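Local coordinates for protein proteolytically activated form of PPO4 Tyrosinase (PDB 4OUA) that uses a pair of copper ions to hydroxylate monophenols and oxidise the resulting o-diphenols to o-quinones, the first step of melanin synthesis, at residues P297-G309 with F313-L325. Sequence-based numbering, arbitrary orientation.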
ATOM      1  N   PRO A 297      11.282  -8.619  18.197  1.00 36.08           N
ATOM      2  CA  PRO A 297      11.736  -7.298  18.642  1.00 33.04           C
ATOM      3  C   PRO A 297      13.257  -7.200  18.648  1.00 37.98           C
ATOM      4  O   PRO A 297      13.933  -8.180  18.961  1.00 43.18           O
ATOM      5  CB  PRO A 297      11.171  -7.194  20.061  1.00 24.15           C
ATOM      6  CG  PRO A 297      11.036  -8.604  20.511  1.00 32.98           C
ATOM      7  CD  PRO A 297      10.657  -9.385  19.288  1.00 35.63           C
ATOM      8  N   GLY A 298      13.785  -6.033  18.298  1.00 34.78           N
ATOM      9  CA  GLY A 298      15.220  -5.827  18.272  1.00 38.64           C
ATOM     10  C   GLY A 298      15.815  -6.037  16.893  1.00 47.41           C
ATOM     11  O   GLY A 298      16.892  -5.523  16.591  1.00 58.18           O
ATOM     12  N   VAL A 299      15.115  -6.796  16.055  1.00 40.66           N
ATOM     13  CA  VAL A 299      15.580  -7.060  14.698  1.00 40.94           C
ATOM     14  C   VAL A 299      15.073  -6.001  13.726  1.00 40.56           C
ATOM     15  O   VAL A 299      13.868  -5.768  13.625  1.00 38.44           O
ATOM     16  CB  VAL A 299      15.127  -8.445  14.200  1.00 31.89           C
ATOM     17  CG1 VAL A 299      15.737  -8.738  12.837  1.00 34.48           C
ATOM     18  CG2 VAL A 299      15.509  -9.519  15.199  1.00 36.84           C
ATOM     19  N   TRP A 300      15.996  -5.362  13.011  1.00 41.31           N
ATOM     20  CA  TRP A 300      15.630  -4.347  12.030  1.00 40.65           C
ATOM     21  C   TRP A 300      16.560  -4.391  10.816  1.00 39.66           C
ATOM     22  O   TRP A 300      17.177  -5.417  10.536  1.00 41.67           O
ATOM     23  CB  TRP A 300      15.642  -2.957  12.672  1.00 30.51           C
ATOM     24  CG  TRP A 300      14.735  -1.968  11.993  1.00 43.62           C
ATOM     25  CD1 TRP A 300      15.082  -0.750  11.484  1.00 44.99           C
ATOM     26  CD2 TRP A 300      13.331  -2.123  11.740  1.00 44.09           C
ATOM     27  NE1 TRP A 300      13.982  -0.133  10.937  1.00 39.20           N
ATOM     28  CE2 TRP A 300      12.896  -0.954  11.080  1.00 47.40           C
ATOM     29  CE3 TRP A 300      12.402  -3.133  12.009  1.00 39.55           C
ATOM     30  CZ2 TRP A 300      11.570  -0.770  10.685  1.00 45.24           C
ATOM     31  CZ3 TRP A 300      11.087  -2.948  11.616  1.00 39.93           C
ATOM     32  CH2 TRP A 300      10.683  -1.775  10.961  1.00 45.48           C
ATOM     33  N   VAL A 301      16.657  -3.272  10.105  1.00 38.07           N
ATOM     34  CA  VAL A 301      17.402  -3.205   8.851  1.00 37.63           C
ATOM     35  C   VAL A 301      18.884  -3.534   9.008  1.00 37.15           C
ATOM     36  O   VAL A 301      19.556  -3.009   9.894  1.00 38.30           O
ATOM     37  CB  VAL A 301      17.289  -1.806   8.210  1.00 47.14           C
ATOM     38  CG1 VAL A 301      18.017  -1.773   6.871  1.00 38.95           C
ATOM     39  CG2 VAL A 301      15.827  -1.410   8.047  1.00 42.88           C
ATOM     40  N   THR A 302      19.382  -4.404   8.136  1.00 42.24           N
ATOM     41  CA  THR A 302      20.808  -4.699   8.067  1.00 39.55           C
ATOM     42  C   THR A 302      21.360  -4.242   6.720  1.00 43.98           C
ATOM     43  O   THR A 302      20.599  -3.926   5.805  1.00 47.31           O
ATOM     44  CB  THR A 302      21.102  -6.200   8.261  1.00 36.51           C
ATOM     45  OG1 THR A 302      20.624  -6.936   7.129  1.00 34.41           O
ATOM     46  CG2 THR A 302      20.429  -6.718   9.524  1.00 34.44           C
ATOM     47  N   GLN A 303      22.682  -4.210   6.604  1.00 42.60           N
ATOM     48  CA  GLN A 303      23.331  -3.713   5.396  1.00 39.23           C
ATOM     49  C   GLN A 303      23.136  -4.648   4.202  1.00 49.45           C
ATOM     50  O   GLN A 303      23.068  -5.867   4.356  1.00 51.90           O
ATOM     51  CB  GLN A 303      24.822  -3.498   5.654  1.00 39.55           C
ATOM     52  CG  GLN A 303      25.621  -3.156   4.413  1.00 55.23           C
ATOM     53  CD  GLN A 303      27.045  -2.759   4.736  1.00 58.99           C
ATOM     54  OE1 GLN A 303      27.322  -2.224   5.808  1.00 64.51           O
ATOM     55  NE2 GLN A 303      27.957  -3.025   3.808  1.00 64.89           N
ATOM     56  N   GLY A 304      23.049  -4.061   3.011  1.00 47.29           N
ATOM     57  CA  GLY A 304      22.858  -4.817   1.787  1.00 45.17           C
ATOM     58  C   GLY A 304      22.981  -3.938   0.555  1.00 52.26           C
ATOM     59  O   GLY A 304      22.783  -2.725   0.631  1.00 50.35           O
ATOM     60  N   PRO A 305      23.314  -4.547  -0.593  1.00 52.07           N
ATOM     61  CA  PRO A 305      23.525  -3.828  -1.856  1.00 43.53           C
ATOM     62  C   PRO A 305      22.240  -3.554  -2.634  1.00 46.41           C
ATOM     63  O   PRO A 305      21.250  -4.269  -2.474  1.00 44.96           O
ATOM     64  CB  PRO A 305      24.426  -4.782  -2.638  1.00 49.69           C
ATOM     65  CG  PRO A 305      23.993  -6.136  -2.177  1.00 51.26           C
ATOM     66  CD  PRO A 305      23.622  -5.983  -0.719  1.00 53.51           C
ATOM     67  N   GLU A 306      22.265  -2.518  -3.469  1.00 51.99           N
ATOM     68  CA  GLU A 306      21.164  -2.225  -4.381  1.00 47.33           C
ATOM     69  C   GLU A 306      21.327  -3.027  -5.665  1.00 51.62           C
ATOM     70  O   GLU A 306      22.104  -2.653  -6.544  1.00 59.10           O
ATOM     71  CB  GLU A 306      21.104  -0.729  -4.698  1.00 46.97           C
ATOM     72  CG  GLU A 306      20.126  -0.363  -5.811  1.00 46.22           C
ATOM     73  CD  GLU A 306      18.676  -0.370  -5.355  1.00 51.17           C
ATOM     74  OE1 GLU A 306      17.836  -1.001  -6.033  1.00 54.60           O
ATOM     75  OE2 GLU A 306      18.373   0.264  -4.322  1.00 44.52           O
ATOM     76  N   ARG A 307      20.593  -4.128  -5.774  1.00 52.69           N
ATOM     77  CA  ARG A 307      20.763  -5.043  -6.898  1.00 52.95           C
ATOM     78  C   ARG A 307      19.950  -4.641  -8.129  1.00 52.89           C
ATOM     79  O   ARG A 307      20.489  -4.575  -9.233  1.00 54.08           O
ATOM     80  CB  ARG A 307      20.407  -6.468  -6.467  1.00 48.71           C
ATOM     81  CG  ARG A 307      21.526  -7.150  -5.687  1.00 66.23           C
ATOM     82  CD  ARG A 307      21.083  -8.459  -5.053  1.00 64.25           C
ATOM     83  NE  ARG A 307      20.338  -8.246  -3.815  1.00 55.69           N
ATOM     84  CZ  ARG A 307      19.956  -9.222  -2.998  1.00 60.37           C
ATOM     85  NH1 ARG A 307      20.251 -10.483  -3.288  1.00 62.34           N
ATOM     86  NH2 ARG A 307      19.282  -8.939  -1.891  1.00 50.48           N
ATOM     87  N   GLU A 308      18.661  -4.371  -7.946  1.00 53.12           N
ATOM     88  CA  GLU A 308      17.812  -3.974  -9.067  1.00 49.39           C
ATOM     89  C   GLU A 308      18.133  -2.561  -9.545  1.00 56.61           C
ATOM     90  O   GLU A 308      18.383  -2.339 -10.730  1.00 53.04           O
ATOM     91  CB  GLU A 308      16.333  -4.064  -8.690  1.00 48.81           C
ATOM     92  CG  GLU A 308      15.810  -5.479  -8.525  1.00 54.53           C
ATOM     93  CD  GLU A 308      14.305  -5.561  -8.699  1.00 57.52           C
ATOM     94  OE1 GLU A 308      13.718  -4.610  -9.259  1.00 57.48           O
ATOM     95  OE2 GLU A 308      13.708  -6.574  -8.276  1.00 54.53           O
ATOM     96  N   GLY A 309      18.118  -1.611  -8.616  1.00 50.59           N
ATOM     97  CA  GLY A 309      18.360  -0.217  -8.941  1.00 39.03           C
ATOM     98  C   GLY A 309      17.082   0.597  -8.905  1.00 40.69           C
ATOM     99  O   GLY A 309      16.081   0.224  -9.515  1.00 44.88           O
ATOM    100  N   PHE A 313      18.799   4.809  -5.325  1.00 47.36           N
ATOM    101  CA  PHE A 313      20.102   4.156  -5.293  1.00 45.59           C
ATOM    102  C   PHE A 313      20.428   3.459  -6.608  1.00 48.86           C
ATOM    103  O   PHE A 313      19.629   2.675  -7.119  1.00 46.51           O
ATOM    104  CB  PHE A 313      20.163   3.139  -4.153  1.00 40.55           C
ATOM    105  CG  PHE A 313      19.622   3.650  -2.852  1.00 41.79           C
ATOM    106  CD1 PHE A 313      20.373   4.502  -2.060  1.00 43.90           C
ATOM    107  CD2 PHE A 313      18.364   3.271  -2.416  1.00 40.69           C
ATOM    108  CE1 PHE A 313      19.877   4.972  -0.858  1.00 37.86           C
ATOM    109  CE2 PHE A 313      17.862   3.735  -1.217  1.00 38.82           C
ATOM    110  CZ  PHE A 313      18.621   4.587  -0.437  1.00 40.68           C
ATOM    111  N   ALA A 314      21.608   3.745  -7.148  1.00 51.77           N
ATOM    112  CA  ALA A 314      22.086   3.061  -8.341  1.00 45.98           C
ATOM    113  C   ALA A 314      22.538   1.649  -7.982  1.00 53.41           C
ATOM    114  O   ALA A 314      22.892   1.382  -6.834  1.00 55.83           O
ATOM    115  CB  ALA A 314      23.219   3.838  -8.985  1.00 50.08           C
ATOM    116  N   PRO A 315      22.530   0.741  -8.969  1.00 50.89           N
ATOM    117  CA  PRO A 315      22.889  -0.664  -8.739  1.00 52.34           C
ATOM    118  C   PRO A 315      24.320  -0.824  -8.233  1.00 51.28           C
ATOM    119  O   PRO A 315      25.260  -0.378  -8.889  1.00 54.55           O
ATOM    120  CB  PRO A 315      22.720  -1.301 -10.123  1.00 52.25           C
ATOM    121  CG  PRO A 315      22.855  -0.167 -11.082  1.00 49.23           C
ATOM    122  CD  PRO A 315      22.251   1.014 -10.388  1.00 48.61           C
ATOM    123  N   GLY A 316      24.474  -1.450  -7.070  1.00 46.62           N
ATOM    124  CA  GLY A 316      25.785  -1.666  -6.486  1.00 42.74           C
ATOM    125  C   GLY A 316      26.018  -0.832  -5.242  1.00 45.04           C
ATOM    126  O   GLY A 316      26.951  -1.085  -4.479  1.00 47.28           O
ATOM    127  N   THR A 317      25.171   0.171  -5.038  1.00 43.93           N
ATOM    128  CA  THR A 317      25.274   1.023  -3.861  1.00 48.20           C
ATOM    129  C   THR A 317      24.991   0.227  -2.592  1.00 47.49           C
ATOM    130  O   THR A 317      24.129  -0.650  -2.583  1.00 50.11           O
ATOM    131  CB  THR A 317      24.300   2.216  -3.939  1.00 49.85           C
ATOM    132  OG1 THR A 317      24.632   3.037  -5.066  1.00 55.28           O
ATOM    133  CG2 THR A 317      24.374   3.053  -2.670  1.00 42.30           C
ATOM    134  N   GLU A 318      25.726   0.526  -1.525  1.00 45.77           N
ATOM    135  CA  GLU A 318      25.497  -0.116  -0.236  1.00 44.72           C
ATOM    136  C   GLU A 318      24.393   0.605   0.529  1.00 45.85           C
ATOM    137  O   GLU A 318      24.359   1.835   0.576  1.00 42.31           O
ATOM    138  CB  GLU A 318      26.783  -0.147   0.591  1.00 43.19           C
ATOM    139  CG  GLU A 318      27.783  -1.201   0.144  1.00 58.20           C
ATOM    140  CD  GLU A 318      27.348  -2.609   0.509  1.00 68.73           C
ATOM    141  OE1 GLU A 318      26.640  -2.768   1.527  1.00 62.69           O
ATOM    142  OE2 GLU A 318      27.710  -3.557  -0.222  1.00 74.33           O
ATOM    143  N   LEU A 319      23.487  -0.163   1.125  1.00 46.86           N
ATOM    144  CA  LEU A 319      22.355   0.412   1.839  1.00 45.15           C
ATOM    145  C   LEU A 319      22.240  -0.123   3.263  1.00 48.52           C
ATOM    146  O   LEU A 319      22.423  -1.316   3.507  1.00 48.61           O
ATOM    147  CB  LEU A 319      21.052   0.146   1.080  1.00 42.82           C
ATOM    148  CG  LEU A 319      20.800   0.946  -0.201  1.00 43.73           C
ATOM    149  CD1 LEU A 319      21.799   0.597  -1.290  1.00 47.40           C
ATOM    150  CD2 LEU A 319      19.390   0.713  -0.690  1.00 48.04           C
ATOM    151  N   ASN A 320      21.936   0.769   4.200  1.00 47.29           N
ATOM    152  CA  ASN A 320      21.711   0.376   5.584  1.00 47.35           C
ATOM    153  C   ASN A 320      20.547   1.142   6.206  1.00 53.28           C
ATOM    154  O   ASN A 320      19.765   1.783   5.502  1.00 49.25           O
ATOM    155  CB  ASN A 320      22.985   0.574   6.417  1.00 44.60           C
ATOM    156  CG  ASN A 320      23.503   2.005   6.381  1.00 52.36           C
ATOM    157  OD1 ASN A 320      22.761   2.947   6.105  1.00 54.19           O
ATOM    158  ND2 ASN A 320      24.789   2.170   6.667  1.00 55.31           N
ATOM    159  N   LYS A 321      20.445   1.073   7.529  1.00 55.50           N
ATOM    160  CA  LYS A 321      19.366   1.726   8.261  1.00 51.45           C
ATOM    161  C   LYS A 321      19.446   3.250   8.181  1.00 53.30           C
ATOM    162  O   LYS A 321      18.456   3.946   8.411  1.00 50.26           O
ATOM    163  CB  LYS A 321      19.388   1.285   9.725  1.00 45.87           C
ATOM    164  CG  LYS A 321      20.718   1.548  10.408  1.00 47.96           C
ATOM    165  CD  LYS A 321      20.674   1.200  11.881  1.00 45.24           C
ATOM    166  CE  LYS A 321      21.995   1.538  12.554  1.00 47.32           C
ATOM    167  NZ  LYS A 321      21.962   1.260  14.017  1.00 58.34           N
ATOM    168  N   ASP A 322      20.627   3.764   7.856  1.00 50.17           N
ATOM    169  CA  ASP A 322      20.841   5.205   7.809  1.00 46.68           C
ATOM    170  C   ASP A 322      20.679   5.759   6.398  1.00 51.17           C
ATOM    171  O   ASP A 322      20.816   6.962   6.177  1.00 59.91           O
ATOM    172  CB  ASP A 322      22.227   5.554   8.353  1.00 54.43           C
ATOM    173  CG  ASP A 322      22.368   5.235   9.827  1.00 59.43           C
ATOM    174  OD1 ASP A 322      21.397   5.470  10.577  1.00 61.68           O
ATOM    175  OD2 ASP A 322      23.444   4.746  10.235  1.00 55.13           O
ATOM    176  N   SER A 323      20.390   4.879   5.445  1.00 52.70           N
ATOM    177  CA  SER A 323      20.170   5.302   4.068  1.00 48.99           C
ATOM    178  C   SER A 323      18.909   6.151   3.967  1.00 48.81           C
ATOM    179  O   SER A 323      17.909   5.874   4.630  1.00 49.32           O
ATOM    180  CB  SER A 323      20.068   4.090   3.140  1.00 44.43           C
ATOM    181  OG  SER A 323      21.265   3.333   3.156  1.00 46.08           O
ATOM    182  N   ALA A 324      18.965   7.192   3.143  1.00 42.64           N
ATOM    183  CA  ALA A 324      17.811   8.058   2.935  1.00 43.40           C
ATOM    184  C   ALA A 324      16.758   7.341   2.101  1.00 41.93           C
ATOM    185  O   ALA A 324      17.085   6.625   1.157  1.00 43.74           O
ATOM    186  CB  ALA A 324      18.230   9.357   2.264  1.00 42.37           C
ATOM    187  N   LEU A 325      15.491   7.532   2.458  1.00 41.85           N
ATOM    188  CA  LEU A 325      14.394   6.884   1.752  1.00 39.72           C
ATOM    189  C   LEU A 325      13.667   7.864   0.834  1.00 35.75           C
ATOM    190  O   LEU A 325      12.537   8.263   1.109  1.00 35.96           O
ATOM    191  CB  LEU A 325      13.415   6.262   2.750  1.00 38.32           C
ATOM    192  CG  LEU A 325      14.004   5.170   3.645  1.00 39.80           C
ATOM    193  CD1 LEU A 325      13.042   4.801   4.767  1.00 37.54           C
ATOM    194  CD2 LEU A 325      14.362   3.946   2.818  1.00 40.20           C
TER
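E306 reaches across to the loop around F313 and places its carboxylate beside the aromatic side chain. Its CG lies anti to the backbone N (chi1 171°), beside the carbonyl oxygens of F313 and A314, and a bend at chi2 carries E306 OE2 to within 3.4 Å of F313 CB. The carboxylate and ring planes are 14° apart. E306 OE1 accepts a hydrogen bond from the backbone N of G309 (2.7 Å), met on its anti side and a little out of the carboxylate plane. One oxygen thus grips an amide while the other lies beside F313, which suits a flexible chain ending in two acceptors. With an alanine here the G309 amide would probably be left without this acceptor and a gap opened beside F313 CB and CD2. The E306 backbone is held as well: its N donates to T317 O (2.8 Å), and its O accepts from G316 N (2.7 Å). G316 has a positive phi, which glycine tolerates readily, in the type II turn 314-317. T317 fastens that turn, its N and OG1 meeting A314 O from the same face. G304 and L319 form an antiparallel hydrogen-bonded pair, with G304 N to L319 O at 2.9 Å and L319 N to G304 O at 2.7 Å. The branched end of L319 packs CD1 on E306 CB (3.7 Å) and CD2 over one face of the F313 ring, toward its rim. At the exposed border, extended Q303 crosses E318 at about a right angle and gives its carboxylate a weak NE2-OE1 bond. Beyond it V301, a compact aliphatic residue, lays CG1 against K321 N (3.8 Å). Strands 304-305 and 318-319 form a small antiparallel ribbon following helix 277-295; V301 also touches T88 of helix 86-109 and W229 of helix 229-233, while L319 meets Q83 and L85, between copper ligand H81 and helix 86-109.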